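Local coordinates for protein unconventional myosin IB (Entamoeba histolytica, PDB 5XGG) that belongs to the class I myosins, actin-based motors, and carries a C-terminal SH3 domain that probably recognises proline-rich partners, at residues A[5-13]-A[50-58]. Residues are numbered along the deposited sequence; the frame is centred on the assembly and turned at random.
Sequences PQVKALYPY and IPNNYVKEI
Tyr11 and Tyr13 both turn a ring edge toward a face of Tyr54, forming an aromatic cluster of the kind that lines the ligand-binding surface of SH3 domains, where the ALYDY motif of the family, ALYPY here, in 5-13 meets the 3-10 turn 52-54. The Tyr13–Tyr54 pair is T-shaped: the planes stand at 73° and the Tyr13 edge at CD1 lies over one face of Tyr54, offset toward the rim, with ring centroids 5.1 Å apart. Tyr11 stands at 83° to Tyr54, and its CE2 edge meets Asn53 O at 3.8 Å, close to the ring plane.

Swinging CG of Tyr13 anti to the backbone N (chi1 -175°) lays its ring against Pro51, whose CG sits 3.9 Å from the ring centroid of Tyr13 and nearly on the ring normal, a CH-pi contact. Trp38, probably the conserved tryptophan of the SH3 ligand groove, touches both residues, while Glu20 hydrogen-bonds Tyr13 OH. The cluster with Pro51 and Trp38 is consistent with the groove that takes proline-rich peptides.

Beyond it, strands 6-9 and 55-57 run antiparallel, pairing the first and last strands of the sheet. Lys8 and Lys56 form the hydrogen-bonded pair, their backbones exchanging two N-H...O bonds; flanking pairs Val7–Glu57 and Ala9–Val55 are non-hydrogen-bonded. Val7 packs inward obliquely on Val55, CG2 to CG2 at 3.6 Å, and Trp39 and Ile29 also touch Val7. Past the last bridge, Leu10 N donates to Tyr54 O (2.8 Å). At the other end Ile58 N reaches Gln6 O at 2.8 Å.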
ATOM      1  N   PRO A   5      -6.499  -4.046   5.091  1.00 10.32           N
ATOM      2  CA  PRO A   5      -5.079  -3.923   5.488  1.00  9.58           C
ATOM      3  C   PRO A   5      -4.479  -2.562   5.142  1.00 10.12           C
ATOM      4  O   PRO A   5      -4.916  -1.998   4.122  1.00  9.73           O
ATOM      5  CB  PRO A   5      -4.432  -4.992   4.682  1.00 10.12           C
ATOM      6  CG  PRO A   5      -5.525  -5.862   4.137  1.00 10.52           C
ATOM      7  CD  PRO A   5      -6.705  -4.986   3.991  1.00  9.95           C
ATOM      8  N   GLN A   6      -3.561  -2.050   5.953  1.00  8.86           N
ATOM      9  CA  GLN A   6      -2.884  -0.814   5.622  1.00  9.69           C
ATOM     10  C   GLN A   6      -1.417  -1.034   5.778  1.00  9.87           C
ATOM     11  O   GLN A   6      -1.013  -1.950   6.557  1.00 10.06           O
ATOM     12  CB  GLN A   6      -3.312   0.290   6.485  1.00 11.55           C
ATOM     13  CG  GLN A   6      -4.781   0.760   6.145  1.00 12.89           C
ATOM     14  CD  GLN A   6      -5.086   2.001   6.901  1.00 13.71           C
ATOM     15  OE1 GLN A   6      -4.814   2.007   8.109  1.00 19.38           O
ATOM     16  NE2 GLN A   6      -5.618   3.026   6.277  1.00 14.37           N
ATOM     17  N   VAL A   7      -0.645  -0.329   4.971  1.00  9.13           N
ATOM     18  CA  VAL A   7       0.794  -0.499   4.935  1.00  8.65           C
ATOM     19  C   VAL A   7       1.400   0.881   4.991  1.00  8.33           C
ATOM     20  O   VAL A   7       0.794   1.904   4.636  1.00  7.99           O
ATOM     21  CB  VAL A   7       1.323  -1.237   3.658  1.00  8.98           C
ATOM     22  CG1 VAL A   7       0.707  -2.638   3.506  1.00  9.37           C
ATOM     23  CG2 VAL A   7       1.110  -0.421   2.381  1.00  9.47           C
ATOM     24  N   LYS A   8       2.622   0.931   5.498  1.00  9.81           N
ATOM     25  CA  LYS A   8       3.419   2.184   5.493  1.00  9.07           C
ATOM     26  C   LYS A   8       4.617   2.024   4.560  1.00  8.28           C
ATOM     27  O   LYS A   8       5.340   0.997   4.619  1.00  8.52           O
ATOM     28  CB  LYS A   8       3.936   2.440   6.893  1.00 11.72           C
ATOM     29  CG  LYS A   8       4.659   3.748   7.044  1.00 15.04           C
ATOM     30  CD  LYS A   8       4.876   3.940   8.545  1.00 21.75           C
ATOM     31  CE  LYS A   8       5.831   5.033   8.855  1.00 26.35           C
ATOM     32  NZ  LYS A   8       5.679   5.371  10.314  1.00 30.17           N
ATOM     33  N   ALA A   9       4.786   2.970   3.648  1.00  7.76           N
ATOM     34  CA  ALA A   9       5.901   2.912   2.691  1.00  7.32           C
ATOM     35  C   ALA A   9       7.235   3.092   3.456  1.00  7.17           C
ATOM     36  O   ALA A   9       7.382   3.981   4.265  1.00  7.78           O
ATOM     37  CB  ALA A   9       5.753   4.022   1.663  1.00  7.07           C
ATOM     38  N   LEU A  10       8.185   2.229   3.125  1.00  8.49           N
ATOM     39  CA  LEU A  10       9.506   2.210   3.682  1.00  8.43           C
ATOM     40  C   LEU A  10      10.449   3.056   2.762  1.00  9.13           C
ATOM     41  O   LEU A  10      11.474   3.641   3.235  1.00  8.18           O
ATOM     42  CB  LEU A  10       9.998   0.811   3.737  1.00  9.17           C
ATOM     43  CG  LEU A  10       9.264  -0.158   4.595  1.00 10.87           C
ATOM     44  CD1 LEU A  10       9.833  -1.545   4.434  1.00 11.99           C
ATOM     45  CD2 LEU A  10       9.222   0.370   6.055  1.00 10.77           C
ATOM     46  N   TYR A  11      10.220   2.961   1.448  1.00  8.43           N
ATOM     47  CA  TYR A  11      11.015   3.731   0.458  1.00  8.68           C
ATOM     48  C   TYR A  11      10.000   4.354  -0.547  1.00 10.59           C
ATOM     49  O   TYR A  11       8.842   3.825  -0.679  1.00  9.34           O
ATOM     50  CB  TYR A  11      11.912   2.772  -0.291  1.00  9.12           C
ATOM     51  CG  TYR A  11      12.436   1.677   0.553  1.00  9.66           C
ATOM     52  CD1 TYR A  11      13.466   1.935   1.530  1.00  9.56           C
ATOM     53  CD2 TYR A  11      11.937   0.335   0.436  1.00 10.09           C
ATOM     54  CE1 TYR A  11      13.890   0.892   2.383  1.00 10.34           C
ATOM     55  CE2 TYR A  11      12.374  -0.654   1.256  1.00 11.07           C
ATOM     56  CZ  TYR A  11      13.339  -0.375   2.237  1.00 11.48           C
ATOM     57  OH  TYR A  11      13.724  -1.428   3.079  1.00 14.80           O
ATOM     58  N   PRO A  12      10.378   5.441  -1.252  1.00  9.97           N
ATOM     59  CA  PRO A  12       9.496   5.957  -2.231  1.00 11.18           C
ATOM     60  C   PRO A  12       9.476   5.042  -3.454  1.00 10.07           C
ATOM     61  O   PRO A  12      10.376   4.305  -3.666  1.00  9.79           O
ATOM     62  CB  PRO A  12      10.140   7.344  -2.586  1.00 12.18           C
ATOM     63  CG  PRO A  12      11.561   7.118  -2.473  1.00 12.42           C
ATOM     64  CD  PRO A  12      11.693   6.159  -1.297  1.00 13.07           C
ATOM     65  N   TYR A  13       8.453   5.189  -4.269  1.00  8.44           N
ATOM     66  CA  TYR A  13       8.309   4.407  -5.506  1.00  7.56           C
ATOM     67  C   TYR A  13       7.694   5.285  -6.540  1.00  7.51           C
ATOM     68  O   TYR A  13       6.683   5.936  -6.268  1.00  7.99           O
ATOM     69  CB  TYR A  13       7.443   3.182  -5.266  1.00  7.73           C
ATOM     70  CG  TYR A  13       7.347   2.268  -6.492  1.00  7.50           C
ATOM     71  CD1 TYR A  13       8.452   1.588  -6.946  1.00  7.21           C
ATOM     72  CD2 TYR A  13       6.180   2.188  -7.248  1.00  7.35           C
ATOM     73  CE1 TYR A  13       8.388   0.866  -8.109  1.00  6.91           C
ATOM     74  CE2 TYR A  13       6.104   1.434  -8.382  1.00  7.25           C
ATOM     75  CZ  TYR A  13       7.197   0.786  -8.815  1.00  7.81           C
ATOM     76  OH  TYR A  13       7.231   0.013  -9.981  1.00  9.72           O
ATOM     77  N   ILE A  50       1.282  -1.562  -6.316  1.00  7.11           N
ATOM     78  CA  ILE A  50       2.513  -1.240  -5.610  1.00  7.58           C
ATOM     79  C   ILE A  50       3.290  -2.515  -5.330  1.00  7.20           C
ATOM     80  O   ILE A  50       2.754  -3.584  -5.108  1.00  7.66           O
ATOM     81  CB  ILE A  50       2.222  -0.514  -4.302  1.00  8.19           C
ATOM     82  CG1 ILE A  50       1.545  -1.414  -3.194  1.00  8.75           C
ATOM     83  CG2 ILE A  50       1.387   0.719  -4.494  1.00  8.73           C
ATOM     84  CD1 ILE A  50       1.388  -0.707  -1.844  1.00  9.83           C
ATOM     85  N   PRO A  51       4.622  -2.417  -5.349  1.00  7.13           N
ATOM     86  CA  PRO A  51       5.475  -3.536  -4.933  1.00  7.44           C
ATOM     87  C   PRO A  51       5.465  -3.735  -3.430  1.00  7.10           C
ATOM     88  O   PRO A  51       5.755  -2.778  -2.680  1.00  5.87           O
ATOM     89  CB  PRO A  51       6.869  -3.061  -5.398  1.00  7.55           C
ATOM     90  CG  PRO A  51       6.762  -1.597  -5.420  1.00  7.19           C
ATOM     91  CD  PRO A  51       5.363  -1.231  -5.708  1.00  7.85           C
ATOM     92  N   ASN A  52       5.046  -4.939  -2.974  1.00  7.41           N
ATOM     93  CA  ASN A  52       4.884  -5.143  -1.562  1.00  9.45           C
ATOM     94  C   ASN A  52       6.178  -5.089  -0.769  1.00  8.94           C
ATOM     95  O   ASN A  52       6.131  -4.859   0.378  1.00  9.82           O
ATOM     96  CB  ASN A  52       4.062  -6.422  -1.270  1.00 10.82           C
ATOM     97  CG  ASN A  52       4.834  -7.731  -1.540  1.00 14.69           C
ATOM     98  OD1 ASN A  52       6.029  -7.799  -1.436  1.00 18.65           O
ATOM     99  ND2 ASN A  52       4.101  -8.795  -1.828  1.00 16.28           N
ATOM    100  N   ASN A  53       7.353  -5.291  -1.423  1.00  7.27           N
ATOM    101  CA  ASN A  53       8.611  -5.168  -0.714  1.00  7.75           C
ATOM    102  C   ASN A  53       9.098  -3.736  -0.535  1.00  7.43           C
ATOM    103  O   ASN A  53      10.193  -3.556   0.029  1.00  8.30           O
ATOM    104  CB  ASN A  53       9.642  -6.062  -1.383  1.00  7.94           C
ATOM    105  CG  ASN A  53       9.953  -5.696  -2.850  1.00  7.86           C
ATOM    106  OD1 ASN A  53       9.424  -4.763  -3.396  1.00  7.55           O
ATOM    107  ND2 ASN A  53      10.790  -6.526  -3.504  1.00  7.57           N
ATOM    108  N   TYR A  54       8.241  -2.726  -0.865  1.00  6.79           N
ATOM    109  CA  TYR A  54       8.483  -1.316  -0.543  1.00  6.15           C
ATOM    110  C   TYR A  54       7.795  -0.863   0.679  1.00  6.50           C
ATOM    111  O   TYR A  54       7.984   0.243   1.133  1.00  5.89           O
ATOM    112  CB  TYR A  54       8.196  -0.357  -1.710  1.00  5.40           C
ATOM    113  CG  TYR A  54       9.226  -0.303  -2.760  1.00  5.68           C
ATOM    114  CD1 TYR A  54       9.588  -1.441  -3.497  1.00  5.52           C
ATOM    115  CD2 TYR A  54       9.788   0.921  -3.160  1.00  5.39           C
ATOM    116  CE1 TYR A  54      10.530  -1.327  -4.525  1.00  6.11           C
ATOM    117  CE2 TYR A  54      10.795   1.002  -4.121  1.00  5.87           C
ATOM    118  CZ  TYR A  54      11.101  -0.108  -4.843  1.00  6.27           C
ATOM    119  OH  TYR A  54      12.019   0.017  -5.860  1.00  7.49           O
ATOM    120  N   VAL A  55       6.945  -1.715   1.231  1.00  7.02           N
ATOM    121  CA  VAL A  55       6.107  -1.327   2.344  1.00  7.33           C
ATOM    122  C   VAL A  55       6.079  -2.363   3.458  1.00  8.10           C
ATOM    123  O   VAL A  55       6.603  -3.451   3.301  1.00  8.46           O
ATOM    124  CB  VAL A  55       4.670  -1.132   1.808  1.00  7.60           C
ATOM    125  CG1 VAL A  55       4.604  -0.187   0.589  1.00  6.89           C
ATOM    126  CG2 VAL A  55       3.980  -2.457   1.497  1.00  7.80           C
ATOM    127  N   LYS A  56       5.520  -1.945   4.588  1.00  9.83           N
ATOM    128  CA  LYS A  56       5.356  -2.795   5.791  1.00 11.79           C
ATOM    129  C   LYS A  56       3.966  -2.697   6.302  1.00 11.26           C
ATOM    130  O   LYS A  56       3.466  -1.589   6.589  1.00 11.20           O
ATOM    131  CB  LYS A  56       6.273  -2.367   6.910  1.00 14.50           C
ATOM    132  CG  LYS A  56       6.394  -3.444   8.003  1.00 21.25           C
ATOM    133  CD  LYS A  56       6.902  -2.836   9.304  1.00 27.24           C
ATOM    134  CE  LYS A  56       7.505  -3.905  10.220  1.00 33.42           C
ATOM    135  NZ  LYS A  56       7.255  -3.591  11.658  1.00 38.72           N
ATOM    136  N   GLU A  57       3.358  -3.868   6.424  1.00 11.34           N
ATOM    137  CA  GLU A  57       1.954  -3.944   6.828  1.00 14.12           C
ATOM    138  C   GLU A  57       1.849  -3.471   8.245  1.00 16.16           C
ATOM    139  O   GLU A  57       2.693  -3.783   9.037  1.00 18.04           O
ATOM    140  CB  GLU A  57       1.396  -5.362   6.586  1.00 18.01           C
ATOM    141  CG  GLU A  57      -0.137  -5.347   6.590  1.00 22.05           C
ATOM    142  CD  GLU A  57      -0.707  -6.703   6.394  1.00 25.65           C
ATOM    143  OE1 GLU A  57       0.060  -7.700   6.122  1.00 29.97           O
ATOM    144  OE2 GLU A  57      -1.946  -6.721   6.516  1.00 34.40           O
ATOM    145  N   ILE A  58       0.802  -2.734   8.578  1.00 15.39           N
ATOM    146  CA  ILE A  58       0.614  -2.167   9.919  1.00 19.09           C
ATOM    147  C   ILE A  58      -0.327  -3.118  10.605  1.00 19.71           C
ATOM    148  O   ILE A  58      -1.422  -3.366  10.129  1.00 18.46           O
ATOM    149  CB  ILE A  58      -0.035  -0.786   9.841  1.00 19.10           C
ATOM    150  CG1 ILE A  58       0.888   0.232   9.157  1.00 21.26           C
ATOM    151  CG2 ILE A  58      -0.385  -0.230  11.203  1.00 18.83           C
ATOM    152  CD1 ILE A  58       0.144   1.406   8.544  1.00 21.74           C
TER
HETATM  153  O   HOH W   1      -3.251  -3.391   8.447  1.00 19.81           O